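Local structure of arabinan endo-1,5-alpha-l-arabinosidase A (Cellvibrio cellulosa, 1GYH) at residues Ser248-Gly253 against Pro302-Lys307; Ala207-Cys212 against His221-Arg226. The protein degrades plant cell-wall arabinan, hydrolysing the alpha-1,5-linked arabinofuranosyl bonds of the linear polymer to release almost exclusively arabinotriose. All coordinates share one frame; numbering follows the deposited sequence.

Contact 1 (Ser248-Gly253 against Pro302-Lys307); sequences SLLIKG and PQVDEK
Between Ser-248-Gly-253 and Pro-302-Lys-307 no direct hydrogen bond is made; methyl groups and water do the joining. Ile-251 carries much of it. Its CB lies 3.8 Å from Val-304 CG2, the methyl held in the crowded position between the backbone N and carbonyl carbon of its residue. CG1, anti to the backbone N (chi1 -176°), starts an extended arm that crosses Val-304 at about a right angle. At the tip, Ile-251 CD1 reaches the same CG2 methyl and rests 4.0 Å from Glu-306 CB. Strands 248-251 and 302-303 are the outermost strands of two neighbouring sheets, consecutive blades of the five-bladed beta-propeller; the touching parts run in similar directions, 23° apart, and no backbone hydrogen bond joins them. Leu-250 sends CD1 against Pro-302, 3.6 Å from Pro-302 O, with the ring atom Pro-302 CB also in contact. Water links the polar backbone atoms: one molecule donates to Leu-250 O at 2.7 Å and accepts from Val-304 N. Two more donate to Glu-306 OE1, one of them accepting from Lys-252 N and the other donating also to Gly-253 O. The second carboxylate oxygen, Glu-306 OE2, is hydrogen-bonded to Asn-254 ND2.

Contact 2 (Ala207-Cys212 against His221-Arg226); sequences ASWGLC and HLVVGR
Strands 202-209 and 221-227 form an antiparallel beta hairpin within one blade of the propeller, and Ala-207-Cys-212 meets His-221-Arg-226 near its connecting loop. Four backbone hydrogen bonds set the register. Ala-207 and Val-223 make a hydrogen-bonded pair, with Val-223 N reaching Ala-207 O at 3.0 Å, nearly along the C=O axis, and Ala-207 N returning a bond to Val-223 O from above the carbonyl plane. Trp-209 and His-221 form the next such pair; both bonds lie in the plane of the accepting carbonyl, the shorter running 2.9 Å from Trp-209 N to His-221 O. Ser-208 and Leu-222, the non-hydrogen-bonded pair between them, add two CA-H...O contacts, to His-221 O and Ala-207 O respectively.

Apolar and aromatic contacts gather on the face bearing Ala-207, Trp-209, His-221 and Val-223. Val-223 CG2 stands over the five-membered ring of Trp-209, 3.7 Å from its centroid and 9° off the normal, a CH-pi contact, while Val-223 CG1 lies against Trp-209 CE3 of the six-membered ring. His-221 CG sits between the backbone N and the carbonyl carbon (chi1 65°), and the ring turns one face to Trp-209 CB, whose distance to His-221 CE1 is 3.6 Å.

Polar side-chain bonds lead outside the pair. His-221 ND1 is hydrogen-bonded to Thr-219 O, which probably fixes the ring's rotation. On the other face, Ser-208 OG is hydrogen-bonded to His-262 N, the backbone of a probable calcium ligand, and the same OG sits 3.4 Å from Leu-222 CD2.

How the contacts relate
The strand of 221-226 connects the two contacts: contact 2 pairs it with 207-212, and its other edge pairs with 248-251, the strand that contact 1 sets against the next blade. Their centres are 11 Å apart, bridged by probable hydrogen bonds from Leu-250 N to Leu-222 O (2.9 Å) and from Val-224 N to Ser-248 O (2.8 Å). A classic beta bulge sets two residues, Leu-250 and Ile-251, opposite the single Leu-222. In contact 2 the side chain of Ser-208 is about 4 Å from those of both Glu-192, the probable proton donor, and His-262, a probable calcium ligand, whereas that of Ile-251 in contact 1 is about 11 Å from that of His-262.

Contact 1 (Ser248-Gly253 against Pro302-Lys307)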
ATOM      1  N   SER A 248       6.792 -13.041  10.098  1.00 13.78           N
ATOM      2  CA  SER A 248       6.636 -12.886  11.536  1.00 13.34           C
ATOM      3  C   SER A 248       5.622 -11.810  11.856  1.00 13.07           C
ATOM      4  O   SER A 248       5.616 -10.738  11.259  1.00 12.51           O
ATOM      5  CB  SER A 248       7.980 -12.525  12.207  1.00 13.57           C
ATOM      6  OG  SER A 248       8.902 -13.610  12.090  1.00 12.77           O
ATOM      7  N   LEU A 249       4.803 -12.101  12.860  1.00 13.38           N
ATOM      8  CA  LEU A 249       3.797 -11.176  13.356  1.00 14.37           C
ATOM      9  C   LEU A 249       4.359  -9.821  13.797  1.00 14.76           C
ATOM     10  O   LEU A 249       5.284  -9.761  14.606  1.00 14.77           O
ATOM     11  CB  LEU A 249       2.983 -11.805  14.496  1.00 14.72           C
ATOM     12  CG  LEU A 249       1.974 -10.858  15.172  1.00 15.53           C
ATOM     13  CD1 LEU A 249       0.899 -10.456  14.189  1.00 18.05           C
ATOM     14  CD2 LEU A 249       1.352 -11.432  16.445  1.00 16.86           C
ATOM     15  N   LEU A 250       3.787  -8.748  13.266  1.00 14.18           N
ATOM     16  CA  LEU A 250       4.067  -7.384  13.739  1.00 14.54           C
ATOM     17  C   LEU A 250       2.968  -6.825  14.642  1.00 14.41           C
ATOM     18  O   LEU A 250       3.225  -6.339  15.750  1.00 12.96           O
ATOM     19  CB  LEU A 250       4.280  -6.447  12.556  1.00 14.60           C
ATOM     20  CG  LEU A 250       4.524  -4.969  12.917  1.00 15.62           C
ATOM     21  CD1 LEU A 250       5.810  -4.855  13.776  1.00 16.01           C
ATOM     22  CD2 LEU A 250       4.632  -4.119  11.709  1.00 16.40           C
ATOM     23  N   ILE A 251       1.723  -6.873  14.163  1.00 13.34           N
ATOM     24  CA  ILE A 251       0.585  -6.420  14.939  1.00 14.02           C
ATOM     25  C   ILE A 251      -0.669  -7.072  14.353  1.00 14.54           C
ATOM     26  O   ILE A 251      -0.804  -7.180  13.117  1.00 13.22           O
ATOM     27  CB  ILE A 251       0.447  -4.882  14.927  1.00 14.02           C
ATOM     28  CG1 ILE A 251      -0.706  -4.395  15.819  1.00 13.98           C
ATOM     29  CG2 ILE A 251       0.430  -4.285  13.457  1.00 16.55           C
ATOM     30  CD1 ILE A 251      -0.666  -2.840  16.111  1.00 13.43           C
ATOM     31  N   LYS A 252      -1.531  -7.479  15.277  1.00 14.43           N
ATOM     32  CA  LYS A 252      -2.859  -8.015  15.023  1.00 15.86           C
ATOM     33  C   LYS A 252      -3.898  -7.281  15.848  1.00 16.42           C
ATOM     34  O   LYS A 252      -3.599  -6.483  16.739  1.00 17.37           O
ATOM     35  CB  LYS A 252      -2.941  -9.511  15.311  1.00 15.53           C
ATOM     36  CG  LYS A 252      -2.737  -9.955  16.776  1.00 16.22           C
ATOM     37  CD  LYS A 252      -2.689 -11.501  16.961  1.00 19.40           C
ATOM     38  CE  LYS A 252      -2.457 -11.849  18.456  0.50 19.11           C
ATOM     39  NZ  LYS A 252      -2.835 -13.248  18.844  0.50 19.97           N
ATOM     40  N   GLY A 253      -5.158  -7.538  15.525  1.00 16.39           N
ATOM     41  CA  GLY A 253      -6.248  -6.828  16.158  1.00 14.89           C
ATOM     42  C   GLY A 253      -6.579  -7.308  17.527  1.00 14.02           C
ATOM     43  O   GLY A 253      -6.024  -8.294  17.992  1.00 14.19           O
ATOM     44  N   PRO A 302      11.243  -5.060  13.749  1.00 12.10           N
ATOM     45  CA  PRO A 302      10.329  -3.982  14.122  1.00 12.26           C
ATOM     46  C   PRO A 302       9.351  -4.413  15.176  1.00 12.94           C
ATOM     47  O   PRO A 302       8.994  -5.599  15.270  1.00 13.00           O
ATOM     48  CB  PRO A 302       9.597  -3.626  12.809  1.00 13.48           C
ATOM     49  CG  PRO A 302       9.695  -4.860  11.955  1.00 13.02           C
ATOM     50  CD  PRO A 302      10.995  -5.565  12.381  1.00 12.34           C
ATOM     51  N   GLN A 303       8.951  -3.442  15.987  1.00 13.00           N
ATOM     52  CA  GLN A 303       8.032  -3.643  17.098  1.00 14.74           C
ATOM     53  C   GLN A 303       7.154  -2.385  17.233  1.00 14.43           C
ATOM     54  O   GLN A 303       7.637  -1.249  17.041  1.00 13.57           O
ATOM     55  CB  GLN A 303       8.855  -3.889  18.372  1.00 16.64           C
ATOM     56  CG  GLN A 303       8.081  -4.196  19.553  1.00 23.28           C
ATOM     57  CD  GLN A 303       8.924  -4.207  20.841  1.00 29.43           C
ATOM     58  OE1 GLN A 303       9.800  -5.075  21.022  1.00 34.07           O
ATOM     59  NE2 GLN A 303       8.658  -3.236  21.732  1.00 33.74           N
ATOM     60  N   VAL A 304       5.865  -2.590  17.509  1.00 14.45           N
ATOM     61  CA  VAL A 304       4.926  -1.509  17.829  1.00 14.63           C
ATOM     62  C   VAL A 304       4.139  -1.783  19.115  1.00 14.62           C
ATOM     63  O   VAL A 304       4.047  -2.930  19.577  1.00 15.26           O
ATOM     64  CB  VAL A 304       3.969  -1.230  16.641  1.00 15.80           C
ATOM     65  CG1 VAL A 304       4.737  -0.703  15.434  1.00 16.28           C
ATOM     66  CG2 VAL A 304       3.139  -2.497  16.274  1.00 16.09           C
ATOM     67  N   ASP A 305       3.607  -0.724  19.719  1.00 14.07           N
ATOM     68  CA  ASP A 305       2.840  -0.810  20.952  1.00 14.99           C
ATOM     69  C   ASP A 305       1.357  -0.742  20.541  1.00 14.84           C
ATOM     70  O   ASP A 305       0.893   0.290  20.090  1.00 12.02           O
ATOM     71  CB  ASP A 305       3.258   0.342  21.904  1.00 14.74           C
ATOM     72  CG  ASP A 305       2.408   0.449  23.180  1.00 16.66           C
ATOM     73  OD1 ASP A 305       1.487  -0.399  23.432  1.00 14.63           O
ATOM     74  OD2 ASP A 305       2.637   1.376  24.020  1.00 14.18           O
ATOM     75  N   GLU A 306       0.633  -1.858  20.682  1.00 16.02           N
ATOM     76  CA  GLU A 306      -0.756  -1.898  20.186  1.00 16.78           C
ATOM     77  C   GLU A 306      -1.711  -0.938  20.925  1.00 15.83           C
ATOM     78  O   GLU A 306      -2.803  -0.635  20.440  1.00 14.56           O
ATOM     79  CB  GLU A 306      -1.275  -3.345  20.061  1.00 17.36           C
ATOM     80  CG  GLU A 306      -1.716  -4.077  21.283  1.00 22.83           C
ATOM     81  CD  GLU A 306      -2.635  -5.270  20.896  1.00 27.60           C
ATOM     82  OE1 GLU A 306      -2.235  -6.215  20.132  1.00 31.11           O
ATOM     83  OE2 GLU A 306      -3.780  -5.246  21.334  1.00 22.92           O
ATOM     84  N   LYS A 307      -1.301  -0.432  22.086  1.00 15.30           N
ATOM     85  CA  LYS A 307      -2.062   0.613  22.778  1.00 15.31           C
ATOM     86  C   LYS A 307      -2.236   1.874  21.968  1.00 13.73           C
ATOM     87  O   LYS A 307      -3.221   2.579  22.165  1.00 11.32           O
ATOM     88  CB  LYS A 307      -1.430   0.939  24.153  1.00 16.58           C
ATOM     89  CG  LYS A 307      -1.583  -0.221  25.138  1.00 18.99           C
ATOM     90  CD  LYS A 307      -0.552  -0.211  26.284  1.00 24.82           C
ATOM     91  CE  LYS A 307      -0.612   1.014  27.125  1.00 26.78           C
ATOM     92  NZ  LYS A 307       0.228   0.839  28.380  1.00 33.03           N
TER
HETATM   93  O   HOH W   1       8.064  -8.247  14.519  1.00 34.01           O
HETATM   94  O   HOH W   2       5.126  -5.555  17.530  1.00 28.12           O
HETATM   95  O   HOH W   3      -0.410  -7.221  18.183  1.00 28.83           O
HETATM   96  O   HOH W   4      -3.908  -8.741  20.195  1.00 38.45           O

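Contact 2 (Ala207-Cys212 against His221-Arg226)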
ATOM      1  N   ALA A 207       3.687  -7.100   4.841  1.00 13.65           N
ATOM      2  CA  ALA A 207       2.577  -7.660   4.074  1.00 13.50           C
ATOM      3  C   ALA A 207       1.388  -7.900   4.976  1.00 14.44           C
ATOM      4  O   ALA A 207       1.520  -8.094   6.192  1.00 14.60           O
ATOM      5  CB  ALA A 207       3.006  -8.984   3.400  1.00 13.65           C
ATOM      6  N   SER A 208       0.199  -7.861   4.355  1.00 15.27           N
ATOM      7  CA  SER A 208      -1.052  -8.096   5.050  1.00 14.80           C
ATOM      8  C   SER A 208      -1.490  -9.544   4.807  1.00 14.10           C
ATOM      9  O   SER A 208      -1.516  -9.996   3.676  1.00 14.02           O
ATOM     10  CB  SER A 208      -2.098  -7.075   4.578  1.00 16.10           C
ATOM     11  OG  SER A 208      -1.790  -5.738   4.980  1.00 14.12           O
ATOM     12  N   TRP A 209      -1.810 -10.264   5.879  1.00 14.53           N
ATOM     13  CA  TRP A 209      -2.305 -11.636   5.810  1.00 14.26           C
ATOM     14  C   TRP A 209      -3.768 -11.658   6.248  1.00 14.71           C
ATOM     15  O   TRP A 209      -4.221 -10.837   7.081  1.00 14.08           O
ATOM     16  CB  TRP A 209      -1.496 -12.573   6.732  1.00 13.91           C
ATOM     17  CG  TRP A 209      -0.212 -13.171   6.155  1.00 13.55           C
ATOM     18  CD1 TRP A 209       0.411 -12.859   4.968  1.00 13.20           C
ATOM     19  CD2 TRP A 209       0.627 -14.148   6.786  1.00 12.16           C
ATOM     20  NE1 TRP A 209       1.557 -13.611   4.823  1.00 12.71           N
ATOM     21  CE2 TRP A 209       1.702 -14.416   5.915  1.00 13.03           C
ATOM     22  CE3 TRP A 209       0.564 -14.847   7.996  1.00 13.95           C
ATOM     23  CZ2 TRP A 209       2.702 -15.344   6.217  1.00 12.86           C
ATOM     24  CZ3 TRP A 209       1.576 -15.770   8.307  1.00 14.46           C
ATOM     25  CH2 TRP A 209       2.617 -16.011   7.423  1.00 13.75           C
ATOM     26  N   GLY A 210      -4.524 -12.592   5.685  1.00 14.70           N
ATOM     27  CA  GLY A 210      -5.888 -12.843   6.122  1.00 14.53           C
ATOM     28  C   GLY A 210      -6.916 -12.015   5.355  1.00 15.19           C
ATOM     29  O   GLY A 210      -6.602 -11.479   4.272  1.00 15.90           O
ATOM     30  N   LEU A 211      -8.118 -11.872   5.935  1.00 15.92           N
ATOM     31  CA  LEU A 211      -9.240 -11.224   5.249  1.00 16.55           C
ATOM     32  C   LEU A 211      -9.651  -9.876   5.841  1.00 17.65           C
ATOM     33  O   LEU A 211     -10.038  -9.778   7.008  1.00 16.82           O
ATOM     34  CB  LEU A 211     -10.463 -12.146   5.239  1.00 17.25           C
ATOM     35  CG  LEU A 211     -10.298 -13.515   4.581  1.00 16.83           C
ATOM     36  CD1 LEU A 211     -11.629 -14.294   4.602  1.00 20.36           C
ATOM     37  CD2 LEU A 211      -9.790 -13.389   3.170  1.00 19.71           C
ATOM     38  N   CYS A 212      -9.580  -8.852   4.997  1.00 19.10           N
ATOM     39  CA  CYS A 212     -10.118  -7.526   5.282  1.00 21.87           C
ATOM     40  C   CYS A 212     -11.632  -7.427   5.016  1.00 23.75           C
ATOM     41  O   CYS A 212     -12.286  -8.368   4.482  1.00 23.24           O
ATOM     42  CB  CYS A 212      -9.433  -6.491   4.399  1.00 23.03           C
ATOM     43  SG  CYS A 212     -10.116  -6.337   2.702  1.00 28.74           S
ATOM     44  N   HIS A 221      -4.228  -8.810   9.360  1.00 14.29           N
ATOM     45  CA  HIS A 221      -3.098  -8.436  10.256  1.00 13.95           C
ATOM     46  C   HIS A 221      -1.804  -8.277   9.468  1.00 14.11           C
ATOM     47  O   HIS A 221      -1.757  -8.559   8.265  1.00 13.38           O
ATOM     48  CB  HIS A 221      -2.929  -9.468  11.381  1.00 13.63           C
ATOM     49  CG  HIS A 221      -2.528 -10.840  10.922  1.00 14.73           C
ATOM     50  ND1 HIS A 221      -3.401 -11.710  10.303  1.00 13.88           N
ATOM     51  CD2 HIS A 221      -1.346 -11.502  11.025  1.00 14.75           C
ATOM     52  CE1 HIS A 221      -2.774 -12.851  10.042  1.00 15.45           C
ATOM     53  NE2 HIS A 221      -1.532 -12.757  10.499  1.00 17.25           N
ATOM     54  N   LEU A 222      -0.749  -7.804  10.148  1.00 13.77           N
ATOM     55  CA  LEU A 222       0.530  -7.512   9.493  1.00 13.67           C
ATOM     56  C   LEU A 222       1.638  -8.455   9.940  1.00 13.27           C
ATOM     57  O   LEU A 222       1.792  -8.729  11.133  1.00 12.65           O
ATOM     58  CB  LEU A 222       0.959  -6.086   9.795  1.00 13.85           C
ATOM     59  CG  LEU A 222       0.060  -4.956   9.295  1.00 15.59           C
ATOM     60  CD1 LEU A 222       0.605  -3.595   9.725  1.00 18.08           C
ATOM     61  CD2 LEU A 222      -0.004  -5.003   7.756  1.00 16.10           C
ATOM     62  N   VAL A 223       2.390  -8.915   8.952  1.00 13.21           N
ATOM     63  CA  VAL A 223       3.590  -9.712   9.110  1.00 12.97           C
ATOM     64  C   VAL A 223       4.759  -9.028   8.398  1.00 13.58           C
ATOM     65  O   VAL A 223       4.582  -8.087   7.581  1.00 14.36           O
ATOM     66  CB  VAL A 223       3.447 -11.166   8.542  1.00 13.12           C
ATOM     67  CG1 VAL A 223       2.361 -11.918   9.298  1.00 14.24           C
ATOM     68  CG2 VAL A 223       3.201 -11.188   7.063  1.00 13.60           C
ATOM     69  N   VAL A 224       5.970  -9.493   8.740  1.00 14.10           N
ATOM     70  CA  VAL A 224       7.207  -8.872   8.241  1.00 13.91           C
ATOM     71  C   VAL A 224       8.312  -9.921   7.995  1.00 12.69           C
ATOM     72  O   VAL A 224       8.371 -10.956   8.667  1.00 12.28           O
ATOM     73  CB  VAL A 224       7.720  -7.746   9.274  1.00 13.63           C
ATOM     74  CG1 VAL A 224       8.277  -8.366  10.534  1.00 15.22           C
ATOM     75  CG2 VAL A 224       8.777  -6.865   8.638  1.00 17.05           C
ATOM     76  N   GLY A 225       9.185  -9.604   7.042  1.00 13.20           N
ATOM     77  CA  GLY A 225      10.438 -10.315   6.778  1.00 13.27           C
ATOM     78  C   GLY A 225      11.524  -9.326   6.340  1.00 14.04           C
ATOM     79  O   GLY A 225      11.235  -8.157   6.163  1.00 13.08           O
ATOM     80  N   ARG A 226      12.784  -9.779   6.231  1.00 13.41           N
ATOM     81  CA  ARG A 226      13.888  -8.868   5.913  1.00 14.21           C
ATOM     82  C   ARG A 226      14.920  -9.516   5.009  1.00 14.08           C
ATOM     83  O   ARG A 226      15.127 -10.757   5.040  1.00 14.79           O
ATOM     84  CB  ARG A 226      14.514  -8.284   7.202  1.00 13.53           C
ATOM     85  CG  ARG A 226      15.534  -9.196   7.875  1.00 13.72           C
ATOM     86  CD  ARG A 226      16.052  -8.704   9.249  1.00 14.17           C
ATOM     87  NE  ARG A 226      16.927  -9.692   9.892  1.00 12.13           N
ATOM     88  CZ  ARG A 226      17.286  -9.639  11.180  1.00 14.24           C
ATOM     89  NH1 ARG A 226      16.865  -8.635  11.943  1.00 14.67           N
ATOM     90  NH2 ARG A 226      18.068 -10.566  11.707  1.00 14.88           N
TER